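Local coordinates for FOKI restriction endonuclease (Planomicrobium okeanokoites, PDB 2FOK), which is a type IIS restriction endonuclease that recognises a specific DNA site and, with metal ions, cuts both strands at a distance from it, at residues 239-244 with 264-269; 12-17 with 227-232. All coordinates share one frame; numbering follows the deposited sequence.

Contact 1: residues 239-244 with 264-269; sequences LVKQGK and AFKITG
Ala-264 and Gly-243 meet through their backbones: Gly-243 N gives a hydrogen bond of 2.9 Å to Ala-264 O. The CG of Gln-242 reaches the same oxygen at 3.2 Å. Phe-265 follows, paired with Gln-242 where no backbone bonds link the two; here the backbones come close, and Phe-265 CA sends a CA-H...O contact of 3.1 Å to Lys-241 O. With its CG beside the backbone N (chi1 -45°), the ring lies alongside the Gln-242 chain, which points the same way. Gln-242 CG approaches Phe-265 CE2 obliquely at 3.3 Å, the amide turned 51° from the ring, while Val-240 CG1 meets Phe-265 CD2 at the ring edge at 3.7 Å. Glutamine suits this spot: its methylenes pack against the ring, and its NE2 bonds to Ser-262 O. A serine in place of Phe-265 would probably leave Val-240 CG1 and the Gln-242 methylenes facing a gap. The pairing belongs to the hairpin of strands 240-248 and 258-267, and a short strand, 175-176, joins 258-267 on its other side; the strand order is consistent with a winged-helix fold. Lys-266 and Lys-241 form the hydrogen-bonded pair, exchanging two N-to-O bonds, on the side of the sheet where long charged chains can reach solvent. Their NZ atoms stay 6.5 Å apart, and Lys-241 NZ uses a water to reach Ile-267 O. Ile-267 turns back to the Val-240 side, where both branched residues touch Leu-169 of helix 160-169. Thr-268 is the N-cap of helix 269-279: its OG1, set between backbone N and carbonyl carbon (chi1 68°), caps Gly-271 N and bonds Gly-238 O, and Thr-268 CG2 lies 3.8 Å from Val-240 C.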
loop_
_atom_site.group_PDB
_atom_site.type_symbol
_atom_site.label_atom_id
_atom_site.label_comp_id
_atom_site.label_asym_id
_atom_site.label_seq_id
_atom_site.Cartn_x
_atom_site.Cartn_y
_atom_site.Cartn_z
ATOM N N LEU A 239 -20.862 -9.929 5.686
ATOM C CA LEU A 239 -21.114 -8.772 4.831
ATOM C C LEU A 239 -20.517 -8.938 3.430
ATOM O O LEU A 239 -20.902 -8.238 2.486
ATOM C CB LEU A 239 -20.554 -7.506 5.493
ATOM C CG LEU A 239 -20.864 -7.345 6.984
ATOM C CD1 LEU A 239 -20.345 -5.994 7.486
ATOM C CD2 LEU A 239 -22.370 -7.450 7.193
ATOM N N VAL A 240 -19.581 -9.867 3.299
ATOM C CA VAL A 240 -18.934 -10.121 2.014
ATOM C C VAL A 240 -18.718 -11.629 1.875
ATOM O O VAL A 240 -18.767 -12.357 2.866
ATOM C CB VAL A 240 -17.563 -9.371 1.947
ATOM C CG1 VAL A 240 -16.443 -10.330 1.554
ATOM C CG2 VAL A 240 -17.649 -8.187 0.990
ATOM N N LYS A 241 -18.503 -12.103 0.652
ATOM C CA LYS A 241 -18.239 -13.523 0.433
ATOM C C LYS A 241 -16.916 -13.703 -0.299
ATOM O O LYS A 241 -16.733 -13.172 -1.390
ATOM C CB LYS A 241 -19.352 -14.168 -0.389
ATOM C CG LYS A 241 -19.346 -15.701 -0.333
ATOM C CD LYS A 241 -19.947 -16.318 -1.594
ATOM C CE LYS A 241 -21.377 -15.817 -1.865
ATOM N NZ LYS A 241 -21.512 -15.017 -3.131
ATOM N N GLN A 242 -15.989 -14.442 0.300
ATOM C CA GLN A 242 -14.699 -14.689 -0.331
ATOM C C GLN A 242 -14.754 -15.979 -1.136
ATOM O O GLN A 242 -15.141 -17.027 -0.624
ATOM C CB GLN A 242 -13.589 -14.788 0.718
ATOM C CG GLN A 242 -12.190 -14.599 0.151
ATOM C CD GLN A 242 -11.110 -15.138 1.070
ATOM O OE1 GLN A 242 -11.116 -14.877 2.274
ATOM N NE2 GLN A 242 -10.175 -15.891 0.509
ATOM N N GLY A 243 -14.369 -15.884 -2.405
ATOM C CA GLY A 243 -14.378 -17.029 -3.295
ATOM C C GLY A 243 -13.397 -16.769 -4.418
ATOM O O GLY A 243 -13.279 -15.635 -4.893
ATOM N N LYS A 244 -12.688 -17.809 -4.848
ATOM C CA LYS A 244 -11.707 -17.652 -5.905
ATOM C C LYS A 244 -12.289 -17.165 -7.225
ATOM O O LYS A 244 -13.387 -17.538 -7.614
ATOM C CB LYS A 244 -10.962 -18.965 -6.137
ATOM C CG LYS A 244 -11.720 -19.965 -6.990
ATOM C CD LYS A 244 -11.654 -21.350 -6.386
ATOM C CE LYS A 244 -10.537 -22.149 -7.003
ATOM N NZ LYS A 244 -10.755 -22.329 -8.460
ATOM N N ALA A 264 -10.534 -13.245 -3.553
ATOM C CA ALA A 264 -11.509 -12.471 -4.308
ATOM C C ALA A 264 -12.742 -12.408 -3.430
ATOM O O ALA A 264 -12.969 -13.300 -2.628
ATOM C CB ALA A 264 -11.826 -13.154 -5.615
ATOM N N PHE A 265 -13.534 -11.351 -3.576
ATOM C CA PHE A 265 -14.728 -11.183 -2.750
ATOM C C PHE A 265 -15.908 -10.649 -3.555
ATOM O O PHE A 265 -15.738 -10.147 -4.667
ATOM C CB PHE A 265 -14.423 -10.226 -1.582
ATOM C CG PHE A 265 -13.108 -10.499 -0.889
ATOM C CD1 PHE A 265 -11.900 -10.146 -1.484
ATOM C CD2 PHE A 265 -13.079 -11.148 0.337
ATOM C CE1 PHE A 265 -10.686 -10.447 -0.874
ATOM C CE2 PHE A 265 -11.876 -11.451 0.959
ATOM C CZ PHE A 265 -10.674 -11.105 0.354
ATOM N N LYS A 266 -17.102 -10.759 -2.973
ATOM C CA LYS A 266 -18.343 -10.289 -3.592
ATOM C C LYS A 266 -19.364 -9.958 -2.500
ATOM O O LYS A 266 -19.616 -10.768 -1.612
ATOM C CB LYS A 266 -18.906 -11.373 -4.509
ATOM C CG LYS A 266 -20.027 -10.903 -5.418
ATOM C CD LYS A 266 -20.524 -12.058 -6.281
ATOM C CE LYS A 266 -21.064 -11.571 -7.615
ATOM N NZ LYS A 266 -20.276 -12.113 -8.760
ATOM N N ILE A 267 -19.961 -8.774 -2.570
ATOM C CA ILE A 267 -20.934 -8.352 -1.561
ATOM C C ILE A 267 -22.108 -9.308 -1.375
ATOM O O ILE A 267 -22.367 -10.153 -2.231
ATOM C CB ILE A 267 -21.478 -6.942 -1.878
ATOM C CG1 ILE A 267 -21.802 -6.210 -0.576
ATOM C CG2 ILE A 267 -22.699 -7.028 -2.777
ATOM C CD1 ILE A 267 -21.647 -4.699 -0.678
ATOM N N THR A 268 -22.802 -9.175 -0.244
ATOM C CA THR A 268 -23.965 -10.009 0.078
ATOM C C THR A 268 -25.179 -9.131 0.392
ATOM O O THR A 268 -25.135 -7.908 0.235
ATOM C CB THR A 268 -23.707 -10.913 1.313
ATOM O OG1 THR A 268 -23.590 -10.098 2.485
ATOM C CG2 THR A 268 -22.432 -11.737 1.138
ATOM N N GLY A 269 -26.260 -9.760 0.842
ATOM C CA GLY A 269 -27.467 -9.018 1.172
ATOM C C GLY A 269 -27.313 -8.196 2.439
ATOM O O GLY A 269 -27.770 -7.054 2.514
HETATM O O HOH W 1 -23.007 -12.787 -2.012
#

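Contact 2: residues 12-17 with 227-232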
loop_
_atom_site.group_PDB
_atom_site.type_symbol
_atom_site.label_atom_id
_atom_site.label_comp_id
_atom_site.label_asym_id
_atom_site.label_seq_id
_atom_site.Cartn_x
_atom_site.Cartn_y
_atom_site.Cartn_z
ATOM N N GLN A 12 -2.037 -5.415 8.434
ATOM C CA GLN A 12 -1.611 -6.252 7.309
ATOM C C GLN A 12 -1.591 -7.764 7.536
ATOM O O GLN A 12 -1.774 -8.541 6.596
ATOM C CB GLN A 12 -0.201 -5.845 6.875
ATOM C CG GLN A 12 -0.113 -4.785 5.798
ATOM C CD GLN A 12 1.332 -4.440 5.469
ATOM O OE1 GLN A 12 1.608 -3.544 4.667
ATOM N NE2 GLN A 12 2.265 -5.158 6.095
ATOM N N ASN A 13 -1.353 -8.192 8.767
ATOM C CA ASN A 13 -1.263 -9.617 9.011
ATOM C C ASN A 13 -2.404 -10.237 9.804
ATOM O O ASN A 13 -2.936 -9.628 10.729
ATOM C CB ASN A 13 0.088 -9.923 9.651
ATOM C CG ASN A 13 1.226 -9.830 8.650
ATOM O OD1 ASN A 13 1.192 -10.474 7.602
ATOM N ND2 ASN A 13 2.234 -9.018 8.962
ATOM N N PRO A 14 -2.798 -11.469 9.428
ATOM C CA PRO A 14 -3.876 -12.251 10.037
ATOM C C PRO A 14 -3.782 -12.531 11.528
ATOM O O PRO A 14 -2.693 -12.684 12.091
ATOM C CB PRO A 14 -3.894 -13.541 9.220
ATOM C CG PRO A 14 -2.547 -13.620 8.602
ATOM C CD PRO A 14 -2.168 -12.207 8.318
ATOM N N GLY A 15 -4.958 -12.593 12.149
ATOM C CA GLY A 15 -5.077 -12.874 13.568
ATOM C C GLY A 15 -6.459 -13.456 13.811
ATOM O O GLY A 15 -7.358 -13.285 12.985
ATOM N N LYS A 16 -6.640 -14.145 14.928
ATOM C CA LYS A 16 -7.934 -14.734 15.238
ATOM C C LYS A 16 -8.830 -13.744 15.996
ATOM O O LYS A 16 -8.368 -13.050 16.897
ATOM C CB LYS A 16 -7.733 -16.004 16.070
ATOM C CG LYS A 16 -7.909 -17.299 15.285
ATOM C CD LYS A 16 -7.157 -18.442 15.954
ATOM C CE LYS A 16 -8.113 -19.450 16.582
ATOM N NZ LYS A 16 -8.051 -20.796 15.929
ATOM N N PHE A 17 -10.106 -13.682 15.622
ATOM C CA PHE A 17 -11.055 -12.779 16.275
ATOM C C PHE A 17 -11.154 -13.140 17.760
ATOM O O PHE A 17 -11.494 -12.299 18.598
ATOM C CB PHE A 17 -12.445 -12.888 15.626
ATOM C CG PHE A 17 -12.783 -11.750 14.690
ATOM C CD1 PHE A 17 -13.088 -10.486 15.185
ATOM C CD2 PHE A 17 -12.788 -11.945 13.309
ATOM C CE1 PHE A 17 -13.391 -9.434 14.328
ATOM C CE2 PHE A 17 -13.092 -10.898 12.438
ATOM C CZ PHE A 17 -13.395 -9.635 12.953
ATOM N N ALA A 227 -6.682 -4.857 1.629
ATOM C CA ALA A 227 -7.920 -5.326 0.987
ATOM C C ALA A 227 -8.243 -6.781 1.304
ATOM O O ALA A 227 -9.413 -7.162 1.371
ATOM C CB ALA A 227 -7.825 -5.167 -0.516
ATOM N N ARG A 228 -7.204 -7.595 1.465
ATOM C CA ARG A 228 -7.374 -9.010 1.765
ATOM C C ARG A 228 -7.778 -9.162 3.226
ATOM O O ARG A 228 -8.646 -9.966 3.567
ATOM C CB ARG A 228 -6.063 -9.766 1.492
ATOM C CG ARG A 228 -5.887 -11.048 2.306
ATOM C CD ARG A 228 -4.572 -11.764 2.015
ATOM N NE ARG A 228 -3.396 -10.993 2.410
ATOM C CZ ARG A 228 -3.027 -10.778 3.670
ATOM N NH1 ARG A 228 -3.743 -11.275 4.667
ATOM N NH2 ARG A 228 -1.939 -10.065 3.938
ATOM N N MET A 229 -7.138 -8.376 4.085
ATOM C CA MET A 229 -7.423 -8.409 5.513
ATOM C C MET A 229 -8.812 -7.861 5.796
ATOM O O MET A 229 -9.654 -8.552 6.374
ATOM C CB MET A 229 -6.378 -7.589 6.274
ATOM C CG MET A 229 -4.980 -8.191 6.219
ATOM S SD MET A 229 -5.023 -9.952 6.607
ATOM C CE MET A 229 -5.295 -9.862 8.398
ATOM N N ILE A 230 -9.059 -6.620 5.388
ATOM C CA ILE A 230 -10.363 -6.033 5.623
ATOM C C ILE A 230 -11.449 -6.896 4.995
ATOM O O ILE A 230 -12.501 -7.111 5.596
ATOM C CB ILE A 230 -10.464 -4.605 5.072
ATOM C CG1 ILE A 230 -9.320 -3.751 5.631
ATOM C CG2 ILE A 230 -11.813 -3.985 5.486
ATOM C CD1 ILE A 230 -9.172 -2.395 4.966
ATOM N N GLY A 231 -11.186 -7.400 3.794
ATOM C CA GLY A 231 -12.154 -8.248 3.118
ATOM C C GLY A 231 -12.425 -9.531 3.882
ATOM O O GLY A 231 -13.544 -10.047 3.867
ATOM N N GLY A 232 -11.398 -10.056 4.540
ATOM C CA GLY A 232 -11.559 -11.267 5.328
ATOM C C GLY A 232 -12.378 -11.014 6.586
ATOM O O GLY A 232 -13.120 -11.885 7.046
#
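The guanidinium of Arg-228 has Gln-12 O at its edge, near its plane, while Pro-14 CD comes up obliquely to NH1. Arg-228 NH2 donates to Gln-12 O over 3.1 Å, arriving nearly in line with the C=O bond (169°), though the oxygen sits 24° out of the guanidinium plane. This is a loop-to-helix contact: residues 12-17 lead into helix 17-24 of the first recognition subdomain and rest on helix 222-236 of the second, so the contact ties together two parts of the recognition region that lie far apart in sequence. Arginine suits the position because its long chain, bent at chi3, spans from the helix to the loop carbonyl, and its NE has a salt bridge to Glu-220 that would help fix how the flat group is turned.

Met-229, the next residue on the helix, is the buried partner and supplies the apolar half. Folded at both chi2 and chi3, its flexible thioether meets the loop backbone, and Met-229 CG lies 3.2 Å from Gln-12 O, the oxygen that Arg-228 also grips. The side chains of Pro-14 and Met-229 cross at about a right angle, a rigid proline ring offering a smooth apolar surface to the methyl. Packing is tight at that end: Met-229 CE stands 3.9 Å from Pro-14 CD and only 3.1 Å from Pro-14 N.

Overall arrangement
Contacts 1 and 2 adjoin, their centres about 14 Å apart. Helix 222-236 carries one half of contact 2 and leads directly in sequence into strand 240-248, which forms half of contact 1. The helix meets the loop of the first subdomain through Arg-228 and Met-229 and the hairpin through Gly-231, and thus lies between them. Gly-231, with no side chain, lets the Phe-265 ring come close: Phe-265 CE2 is 3.5 Å from Gly-231 C, and Val-240 CG1 is 3.7 Å from Gly-231 O. Both contacts belong to the recognition part of the enzyme; the nuclease (PD-(D/E)XK) domain is made by the C-terminal part of the chain, and neither contact includes residues of it.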